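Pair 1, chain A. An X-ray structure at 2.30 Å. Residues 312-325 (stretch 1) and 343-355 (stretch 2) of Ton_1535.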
# COMPACT_ATOMS: atom_id res chain seq x y z
N ARG A 312 14.30 26.59 -4.35
CA ARG A 312 14.09 27.69 -3.42
C ARG A 312 13.11 28.68 -4.03
O ARG A 312 12.19 29.17 -3.35
CB ARG A 312 15.43 28.37 -3.06
CG ARG A 312 15.28 29.62 -2.21
CD ARG A 312 16.57 29.99 -1.49
NE ARG A 312 17.48 30.77 -2.33
CZ ARG A 312 18.54 30.29 -2.97
NH1 ARG A 312 18.86 29.00 -2.87
NH2 ARG A 312 19.29 31.10 -3.71
N SER A 313 13.29 28.98 -5.31
CA SER A 313 12.40 29.89 -6.02
C SER A 313 10.96 29.40 -5.96
O SER A 313 10.05 30.16 -5.62
CB SER A 313 12.85 30.06 -7.47
OG SER A 313 13.94 30.97 -7.54
N GLU A 314 10.76 28.12 -6.25
CA GLU A 314 9.43 27.53 -6.22
C GLU A 314 8.78 27.62 -4.84
O GLU A 314 7.64 28.08 -4.71
CB GLU A 314 9.49 26.07 -6.69
CG GLU A 314 9.80 25.92 -8.18
CD GLU A 314 10.32 24.54 -8.55
OE1 GLU A 314 9.80 23.53 -8.01
OE2 GLU A 314 11.28 24.47 -9.36
N ALA A 315 9.51 27.20 -3.81
CA ALA A 315 8.99 27.17 -2.44
C ALA A 315 8.62 28.57 -1.95
O ALA A 315 7.62 28.76 -1.26
CB ALA A 315 9.99 26.51 -1.50
N LEU A 316 9.43 29.55 -2.32
CA LEU A 316 9.18 30.92 -1.91
C LEU A 316 7.91 31.46 -2.55
O LEU A 316 7.17 32.23 -1.94
CB LEU A 316 10.38 31.80 -2.25
CG LEU A 316 11.58 31.68 -1.31
CD1 LEU A 316 12.72 32.62 -1.73
CD2 LEU A 316 11.16 31.99 0.12
N LYS A 317 7.66 31.05 -3.80
CA LYS A 317 6.47 31.48 -4.51
C LYS A 317 5.22 30.94 -3.82
O LYS A 317 4.35 31.71 -3.41
CB LYS A 317 6.50 31.03 -5.98
CG LYS A 317 5.22 31.37 -6.74
CD LYS A 317 5.39 31.24 -8.25
CE LYS A 317 4.56 30.11 -8.81
NZ LYS A 317 4.63 30.06 -10.30
N ALA A 318 5.16 29.62 -3.68
CA ALA A 318 4.04 28.94 -3.04
C ALA A 318 3.65 29.61 -1.73
O ALA A 318 2.48 29.93 -1.51
CB ALA A 318 4.38 27.47 -2.80
N ILE A 319 4.63 29.82 -0.86
CA ILE A 319 4.39 30.47 0.41
C ILE A 319 3.73 31.82 0.20
O ILE A 319 2.78 32.18 0.89
CB ILE A 319 5.69 30.65 1.21
CG1 ILE A 319 6.23 29.29 1.67
CG2 ILE A 319 5.47 31.59 2.39
CD1 ILE A 319 7.67 29.35 2.19
N ALA A 320 4.22 32.55 -0.79
CA ALA A 320 3.73 33.90 -1.05
C ALA A 320 2.30 33.89 -1.58
O ALA A 320 1.51 34.76 -1.24
CB ALA A 320 4.65 34.64 -2.00
N LEU A 321 1.97 32.91 -2.41
CA LEU A 321 0.61 32.79 -2.93
C LEU A 321 -0.36 32.51 -1.79
O LEU A 321 -1.44 33.12 -1.71
CB LEU A 321 0.50 31.69 -3.98
CG LEU A 321 1.29 31.85 -5.28
CD1 LEU A 321 0.96 30.69 -6.21
CD2 LEU A 321 1.01 33.19 -5.94
N GLU A 322 0.01 31.57 -0.93
CA GLU A 322 -0.83 31.22 0.21
C GLU A 322 -1.04 32.43 1.09
O GLU A 322 -2.15 32.67 1.57
CB GLU A 322 -0.20 30.09 1.02
CG GLU A 322 -1.13 29.57 2.10
CD GLU A 322 -2.35 28.89 1.52
OE1 GLU A 322 -2.24 28.31 0.42
OE2 GLU A 322 -3.43 28.94 2.17
N LEU A 323 0.03 33.19 1.32
CA LEU A 323 -0.10 34.44 2.05
C LEU A 323 -1.23 35.28 1.48
O LEU A 323 -2.12 35.68 2.21
CB LEU A 323 1.22 35.22 2.05
CG LEU A 323 2.22 34.80 3.13
CD1 LEU A 323 3.37 35.79 3.22
CD2 LEU A 323 1.53 34.67 4.47
N VAL A 324 -1.23 35.48 0.17
CA VAL A 324 -2.24 36.30 -0.50
C VAL A 324 -3.68 35.87 -0.22
O VAL A 324 -4.50 36.68 0.22
CB VAL A 324 -1.99 36.37 -2.02
CG1 VAL A 324 -3.23 36.88 -2.75
CG2 VAL A 324 -0.79 37.27 -2.30
N ARG A 325 -3.98 34.60 -0.48
CA ARG A 325 -5.31 34.05 -0.21
C ARG A 325 -5.78 34.40 1.20
O ARG A 325 -6.94 34.78 1.40
CB ARG A 325 -5.30 32.53 -0.38
CG ARG A 325 -5.16 32.12 -1.83
CD ARG A 325 -4.10 31.05 -2.00
NE ARG A 325 -3.92 30.72 -3.42
CZ ARG A 325 -3.15 29.74 -3.88
NH1 ARG A 325 -2.46 28.97 -3.03
NH2 ARG A 325 -3.06 29.53 -5.18
N LYS A 343 12.13 35.06 -13.59
CA LYS A 343 11.01 34.51 -14.34
C LYS A 343 9.87 34.08 -13.41
O LYS A 343 8.74 34.56 -13.52
CB LYS A 343 11.46 33.33 -15.20
CG LYS A 343 10.30 32.59 -15.85
CD LYS A 343 10.80 31.48 -16.75
CE LYS A 343 9.65 30.85 -17.52
NZ LYS A 343 10.14 29.81 -18.46
N ILE A 344 10.19 33.17 -12.49
CA ILE A 344 9.27 32.75 -11.45
C ILE A 344 8.76 33.94 -10.62
O ILE A 344 7.57 34.01 -10.31
CB ILE A 344 9.92 31.71 -10.53
CG1 ILE A 344 10.05 30.39 -11.28
CG2 ILE A 344 9.10 31.52 -9.26
CD1 ILE A 344 10.54 29.25 -10.42
N ARG A 345 9.64 34.88 -10.29
CA ARG A 345 9.25 36.03 -9.49
C ARG A 345 8.15 36.84 -10.18
O ARG A 345 7.34 37.50 -9.52
CB ARG A 345 10.46 36.93 -9.23
CG ARG A 345 10.18 38.09 -8.30
CD ARG A 345 11.33 39.09 -8.31
NE ARG A 345 11.65 39.47 -9.67
CZ ARG A 345 12.66 40.26 -10.02
NH1 ARG A 345 13.47 40.76 -9.10
NH2 ARG A 345 12.86 40.54 -11.30
N GLU A 346 8.13 36.77 -11.51
CA GLU A 346 7.13 37.47 -12.31
C GLU A 346 5.81 36.71 -12.32
O GLU A 346 4.74 37.30 -12.21
CB GLU A 346 7.63 37.69 -13.74
CG GLU A 346 8.81 38.63 -13.83
CD GLU A 346 8.54 39.96 -13.17
OE1 GLU A 346 7.63 40.67 -13.63
OE2 GLU A 346 9.23 40.29 -12.18
N GLU A 347 5.90 35.39 -12.45
CA GLU A 347 4.72 34.54 -12.44
C GLU A 347 3.96 34.66 -11.13
O GLU A 347 2.74 34.70 -11.11
CB GLU A 347 5.14 33.09 -12.66
CG GLU A 347 5.94 32.92 -13.92
CD GLU A 347 6.43 31.50 -14.08
OE1 GLU A 347 6.22 30.70 -13.14
OE2 GLU A 347 7.02 31.20 -15.14
N ALA A 348 4.70 34.72 -10.03
CA ALA A 348 4.11 34.93 -8.72
C ALA A 348 3.47 36.30 -8.68
O ALA A 348 2.51 36.53 -7.94
CB ALA A 348 5.17 34.83 -7.65
N LEU A 349 4.00 37.23 -9.46
CA LEU A 349 3.55 38.61 -9.43
C LEU A 349 2.27 38.79 -10.25
O LEU A 349 1.50 39.73 -10.04
CB LEU A 349 4.67 39.53 -9.91
CG LEU A 349 5.04 40.72 -9.01
CD1 LEU A 349 4.51 40.54 -7.59
CD2 LEU A 349 6.54 40.97 -9.00
N ASN A 350 2.05 37.87 -11.18
CA ASN A 350 0.82 37.84 -11.97
C ASN A 350 -0.28 37.10 -11.22
O ASN A 350 -1.41 37.57 -11.13
CB ASN A 350 1.05 37.16 -13.32
CG ASN A 350 2.02 37.93 -14.20
OD1 ASN A 350 2.05 39.17 -14.18
ND2 ASN A 350 2.81 37.20 -14.97
N GLU A 351 0.07 35.93 -10.69
CA GLU A 351 -0.88 35.12 -9.94
C GLU A 351 -1.44 35.85 -8.72
O GLU A 351 -2.56 35.59 -8.30
CB GLU A 351 -0.26 33.78 -9.57
CG GLU A 351 0.14 32.96 -10.79
CD GLU A 351 0.79 31.64 -10.44
OE1 GLU A 351 0.65 31.20 -9.28
OE2 GLU A 351 1.44 31.04 -11.32
N ILE A 352 -0.67 36.78 -8.17
CA ILE A 352 -1.15 37.64 -7.08
C ILE A 352 -2.20 38.62 -7.62
O ILE A 352 -2.97 39.22 -6.87
CB ILE A 352 0.04 38.34 -6.37
CG1 ILE A 352 0.76 37.34 -5.46
CG2 ILE A 352 -0.41 39.55 -5.55
CD1 ILE A 352 1.90 37.94 -4.66
N GLY A 353 -2.25 38.75 -8.94
CA GLY A 353 -3.35 39.43 -9.59
C GLY A 353 -4.57 38.53 -9.74
O GLY A 353 -5.20 38.51 -10.80
N THR A 354 -4.89 37.77 -8.70
CA THR A 354 -6.19 37.11 -8.64
C THR A 354 -7.20 38.21 -8.41
O THR A 354 -7.03 39.06 -7.53
CB THR A 354 -6.30 36.08 -7.50
OG1 THR A 354 -5.83 36.67 -6.28
CG2 THR A 354 -5.51 34.82 -7.81
N ILE A 355 -8.26 38.18 -9.21
CA ILE A 355 -9.33 39.17 -9.14
C ILE A 355 -10.17 38.95 -7.87
O ILE A 355 -10.98 39.79 -7.47
CB ILE A 355 -10.21 39.09 -10.43
CG1 ILE A 355 -9.33 39.13 -11.69
CG2 ILE A 355 -11.26 40.20 -10.47
CD1 ILE A 355 -9.09 37.79 -12.35

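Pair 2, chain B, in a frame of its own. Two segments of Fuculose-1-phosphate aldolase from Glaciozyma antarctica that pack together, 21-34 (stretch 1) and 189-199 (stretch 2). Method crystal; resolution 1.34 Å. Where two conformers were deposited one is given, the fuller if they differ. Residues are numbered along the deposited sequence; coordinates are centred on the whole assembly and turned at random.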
# COMPACT_ATOMS: atom_id res chain seq x y z
N TRP B 21 -14.35 -29.32 6.92
CA TRP B 21 -14.56 -28.21 5.99
C TRP B 21 -14.52 -26.87 6.72
O TRP B 21 -13.86 -25.92 6.29
CB TRP B 21 -15.90 -28.34 5.25
CG TRP B 21 -16.27 -27.09 4.49
CD1 TRP B 21 -17.01 -26.02 4.95
CD2 TRP B 21 -15.89 -26.76 3.15
NE1 TRP B 21 -17.11 -25.06 3.96
CE2 TRP B 21 -16.43 -25.49 2.85
CE3 TRP B 21 -15.14 -27.42 2.17
CZ2 TRP B 21 -16.26 -24.87 1.62
CZ3 TRP B 21 -14.96 -26.80 0.94
CH2 TRP B 21 -15.52 -25.54 0.68
N LEU B 22 -15.25 -26.80 7.82
CA LEU B 22 -15.36 -25.55 8.58
C LEU B 22 -14.03 -25.12 9.18
O LEU B 22 -13.72 -23.94 9.16
CB LEU B 22 -16.41 -25.69 9.68
CG LEU B 22 -17.87 -25.77 9.21
CD1 LEU B 22 -18.77 -26.11 10.38
CD2 LEU B 22 -18.31 -24.47 8.55
N LYS B 23 -13.24 -26.05 9.70
CA LYS B 23 -11.93 -25.70 10.24
C LYS B 23 -11.02 -25.15 9.14
O LYS B 23 -10.35 -24.14 9.33
CB LYS B 23 -11.29 -26.90 10.94
CG LYS B 23 -11.98 -27.28 12.26
CD LYS B 23 -11.35 -28.49 12.95
CE LYS B 23 -9.94 -28.17 13.45
NZ LYS B 23 -9.34 -29.37 14.10
N GLU B 24 -11.01 -25.80 7.98
CA GLU B 24 -10.19 -25.28 6.89
C GLU B 24 -10.70 -23.90 6.45
O GLU B 24 -9.91 -23.00 6.13
CB GLU B 24 -10.19 -26.26 5.71
CG GLU B 24 -9.34 -25.73 4.54
CD GLU B 24 -9.50 -26.53 3.25
OE1 GLU B 24 -10.18 -27.57 3.25
OE2 GLU B 24 -8.94 -26.09 2.22
N ARG B 25 -12.02 -23.71 6.44
CA ARG B 25 -12.61 -22.46 5.98
C ARG B 25 -12.26 -21.34 6.97
O ARG B 25 -12.01 -20.20 6.55
CB ARG B 25 -14.13 -22.60 5.81
CG ARG B 25 -14.76 -21.61 4.84
CD ARG B 25 -14.25 -21.86 3.43
NE ARG B 25 -15.05 -21.23 2.39
CZ ARG B 25 -14.72 -21.26 1.10
NH1 ARG B 25 -13.62 -21.90 0.72
NH2 ARG B 25 -15.47 -20.66 0.19
N LEU B 26 -12.27 -21.64 8.26
CA LEU B 26 -11.90 -20.66 9.28
C LEU B 26 -10.44 -20.26 9.13
O LEU B 26 -10.10 -19.08 9.23
CB LEU B 26 -12.16 -21.22 10.69
CG LEU B 26 -11.88 -20.21 11.81
CD1 LEU B 26 -12.78 -19.00 11.68
CD2 LEU B 26 -12.01 -20.84 13.17
N VAL B 27 -9.57 -21.24 8.89
CA VAL B 27 -8.17 -20.93 8.64
C VAL B 27 -8.01 -20.06 7.38
O VAL B 27 -7.26 -19.08 7.40
CB VAL B 27 -7.34 -22.23 8.52
CG1 VAL B 27 -5.94 -21.90 8.06
CG2 VAL B 27 -7.29 -22.94 9.86
N ALA B 28 -8.73 -20.40 6.31
CA ALA B 28 -8.68 -19.58 5.10
C ALA B 28 -9.12 -18.15 5.41
O ALA B 28 -8.53 -17.19 4.92
CB ALA B 28 -9.55 -20.19 4.02
N ALA B 29 -10.15 -18.00 6.24
CA ALA B 29 -10.64 -16.68 6.61
C ALA B 29 -9.58 -15.88 7.38
O ALA B 29 -9.34 -14.70 7.10
CB ALA B 29 -11.91 -16.79 7.42
N ILE B 30 -8.93 -16.54 8.33
CA ILE B 30 -7.87 -15.92 9.11
C ILE B 30 -6.71 -15.52 8.19
O ILE B 30 -6.15 -14.41 8.30
CB ILE B 30 -7.42 -16.87 10.21
CG1 ILE B 30 -8.55 -17.06 11.23
CG2 ILE B 30 -6.16 -16.35 10.86
CD1 ILE B 30 -8.41 -18.30 12.11
N ARG B 31 -6.37 -16.40 7.25
CA ARG B 31 -5.33 -16.09 6.27
C ARG B 31 -5.71 -14.90 5.36
O ARG B 31 -4.85 -14.09 4.98
CB ARG B 31 -5.01 -17.32 5.41
CG ARG B 31 -4.24 -18.40 6.18
CD ARG B 31 -2.73 -18.14 6.12
NE ARG B 31 -1.98 -19.23 6.74
CZ ARG B 31 -0.83 -19.70 6.29
NH1 ARG B 31 -0.28 -19.21 5.19
NH2 ARG B 31 -0.24 -20.70 6.93
N ILE B 32 -6.99 -14.79 5.01
CA ILE B 32 -7.46 -13.64 4.25
C ILE B 32 -7.27 -12.36 5.07
O ILE B 32 -6.79 -11.34 4.54
CB ILE B 32 -8.95 -13.78 3.84
CG1 ILE B 32 -9.10 -14.81 2.72
CG2 ILE B 32 -9.56 -12.43 3.46
CD1 ILE B 32 -10.51 -15.38 2.59
N PHE B 33 -7.63 -12.39 6.34
CA PHE B 33 -7.43 -11.21 7.20
C PHE B 33 -5.96 -10.79 7.22
O PHE B 33 -5.67 -9.60 7.09
CB PHE B 33 -7.94 -11.48 8.62
CG PHE B 33 -9.42 -11.19 8.80
CD1 PHE B 33 -10.35 -11.66 7.88
CD2 PHE B 33 -9.87 -10.45 9.88
CE1 PHE B 33 -11.73 -11.40 8.05
CE2 PHE B 33 -11.22 -10.19 10.05
CZ PHE B 33 -12.16 -10.67 9.14
N ALA B 34 -5.04 -11.74 7.31
CA ALA B 34 -3.62 -11.39 7.25
C ALA B 34 -3.25 -10.84 5.88
O ALA B 34 -2.51 -9.86 5.79
CB ALA B 34 -2.76 -12.57 7.58
N THR B 189 -22.69 -18.07 7.87
CA THR B 189 -21.53 -18.83 7.42
C THR B 189 -20.28 -18.04 7.71
O THR B 189 -20.34 -16.82 7.88
CB THR B 189 -21.55 -19.16 5.91
OG1 THR B 189 -21.60 -17.94 5.15
CG2 THR B 189 -22.73 -20.05 5.55
N ILE B 190 -19.15 -18.72 7.79
CA ILE B 190 -17.85 -18.05 7.86
C ILE B 190 -17.71 -17.10 6.67
O ILE B 190 -17.29 -15.96 6.82
CB ILE B 190 -16.71 -19.07 7.83
CG1 ILE B 190 -16.73 -19.95 9.07
CG2 ILE B 190 -15.36 -18.38 7.67
CD1 ILE B 190 -15.98 -21.26 8.87
N ASP B 191 -18.11 -17.58 5.50
CA ASP B 191 -17.94 -16.80 4.27
C ASP B 191 -18.67 -15.47 4.33
O ASP B 191 -18.09 -14.43 4.02
CB ASP B 191 -18.45 -17.61 3.08
CG ASP B 191 -17.75 -18.95 2.93
OD1 ASP B 191 -17.23 -19.23 1.84
OD2 ASP B 191 -17.73 -19.73 3.91
N SER B 192 -19.93 -15.48 4.75
CA SER B 192 -20.66 -14.22 4.77
C SER B 192 -20.10 -13.28 5.84
O SER B 192 -19.98 -12.09 5.59
CB SER B 192 -22.16 -14.44 4.97
OG SER B 192 -22.47 -14.98 6.24
N ALA B 193 -19.73 -13.79 7.01
CA ALA B 193 -19.11 -12.93 8.02
C ALA B 193 -17.85 -12.25 7.48
O ALA B 193 -17.61 -11.07 7.76
CB ALA B 193 -18.78 -13.73 9.27
N VAL B 194 -17.06 -12.99 6.72
CA VAL B 194 -15.85 -12.46 6.10
C VAL B 194 -16.18 -11.41 5.05
O VAL B 194 -15.55 -10.34 5.03
CB VAL B 194 -15.02 -13.60 5.49
CG1 VAL B 194 -13.92 -13.06 4.59
CG2 VAL B 194 -14.40 -14.44 6.59
N ALA B 195 -17.17 -11.67 4.19
CA ALA B 195 -17.59 -10.67 3.21
C ALA B 195 -17.99 -9.39 3.89
O ALA B 195 -17.58 -8.30 3.48
CB ALA B 195 -18.74 -11.18 2.34
N TRP B 196 -18.79 -9.49 4.95
CA TRP B 196 -19.23 -8.27 5.62
C TRP B 196 -18.06 -7.50 6.23
O TRP B 196 -18.05 -6.27 6.19
CB TRP B 196 -20.29 -8.57 6.68
CG TRP B 196 -21.46 -9.39 6.22
CD1 TRP B 196 -22.10 -10.35 6.97
CD2 TRP B 196 -22.17 -9.31 4.97
NE1 TRP B 196 -23.14 -10.88 6.25
CE2 TRP B 196 -23.20 -10.27 5.02
CE3 TRP B 196 -22.04 -8.53 3.81
CZ2 TRP B 196 -24.10 -10.46 3.97
CZ3 TRP B 196 -22.93 -8.73 2.77
CH2 TRP B 196 -23.94 -9.69 2.85
N PHE B 197 -17.07 -8.21 6.77
CA PHE B 197 -15.92 -7.52 7.33
C PHE B 197 -15.11 -6.81 6.24
O PHE B 197 -14.75 -5.64 6.39
CB PHE B 197 -15.01 -8.48 8.12
CG PHE B 197 -14.09 -7.77 9.07
CD1 PHE B 197 -12.94 -7.16 8.61
CD2 PHE B 197 -14.40 -7.67 10.41
CE1 PHE B 197 -12.10 -6.46 9.47
CE2 PHE B 197 -13.55 -7.00 11.28
CZ PHE B 197 -12.41 -6.39 10.80
N ILE B 198 -14.82 -7.51 5.15
CA ILE B 198 -14.09 -6.91 4.03
C ILE B 198 -14.83 -5.67 3.51
O ILE B 198 -14.22 -4.62 3.25
CB ILE B 198 -13.90 -7.93 2.88
CG1 ILE B 198 -12.90 -9.01 3.30
CG2 ILE B 198 -13.40 -7.24 1.62
CD1 ILE B 198 -12.93 -10.24 2.38
N MET B 199 -16.14 -5.80 3.33
CA MET B 199 -16.92 -4.70 2.78
C MET B 199 -17.02 -3.53 3.75
O MET B 199 -17.02 -2.37 3.32
CB MET B 199 -18.31 -5.18 2.35
CG MET B 199 -18.23 -6.18 1.20
SD MET B 199 -19.86 -6.79 0.70
CE MET B 199 -20.48 -5.38 -0.23
O HOH W 1 -18.35 -22.41 3.42

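Two near-parallel helix pairs, one from Ton_1535 (pair 1) and one from fuculose-1-phosphate aldolase (pair 2), superpose with an RMSD of 0.6 Å over 14 central residues. The helix axes approach to 9.9 Å in pair 1 and 10.3 Å in pair 2, with N-to-C directions 13° and 11° apart, and the buried surface is similar, 523 and 496 Å². One of two matched isoleucines, Ile A344 and Ile B190, points toward the partner with chi1 m and chi2 t in both pairs. In pair 2 it is a knob among Leu B22, Arg B25, Leu B26 and Ala B29, its CD1 lying 3.5 Å from Leu B22 O and its CG2 3.8 Å from Ala B29 CB. In pair 1 Ile A344 CD1 rests 3.8 Å from Ser A313 CB, while its CG2 lies 3.9 Å from Lys A317 CD.

Lys A317 and Ala B29 occupy one position, both directed toward the other helix. The lysine is itself the knob, among Ile A344, Glu A347, Ala A348 and Glu A351: its CG packs 3.6 Å from Ala A348 CB, and its side chain, t at chi1, chi2 and chi4 but off-rotamer at chi3 (113°), carries NZ to salt bridges with Glu A347 OE1 (3.3 Å) and Glu A351 OE2 (3.5 Å), both weak as hydrogen bonds. Ala B29 offers just a methyl, and the bulk opposite it is larger: Val B194, matched to Ala A348, brings CG2 to 3.5 Å from Ala B29 CB. Arg B25, matched to Ser A313, bonds through NH2 to Asp B191 OD1 at 2.8 Å and through NE to the same Asp B191 OD1 at 3.0 Å, the carboxylate oxygen lying near the guanidinium plane. Arg A345, at the aspartate's position, points away and makes no contact across the helices.

Farther along, Leu A321 and Phe B33 coincide, both starting sideways and ending nearer the partner. Leu A321 CD1 reaches Glu A351 OE1 at 3.1 Å; Phe B33 CZ lies 3.5 Å from Phe B197 CG, over one face of the Phe B197 ring, with the ring planes at 41°. Thus Glu A351 and Phe B197, matched and both pointing toward the partner, serve a salt bridge in one pair and an aromatic contact in the other. At Ala A320 and Ile B32 only the isoleucine makes contact, its CG2 4.2 Å from Ile B198 CD1; the matched Ile A352 instead meets Leu A321, CG1 to CD2 at 4.2 Å, and Val A324, CG1 to CG2 at 3.5 Å.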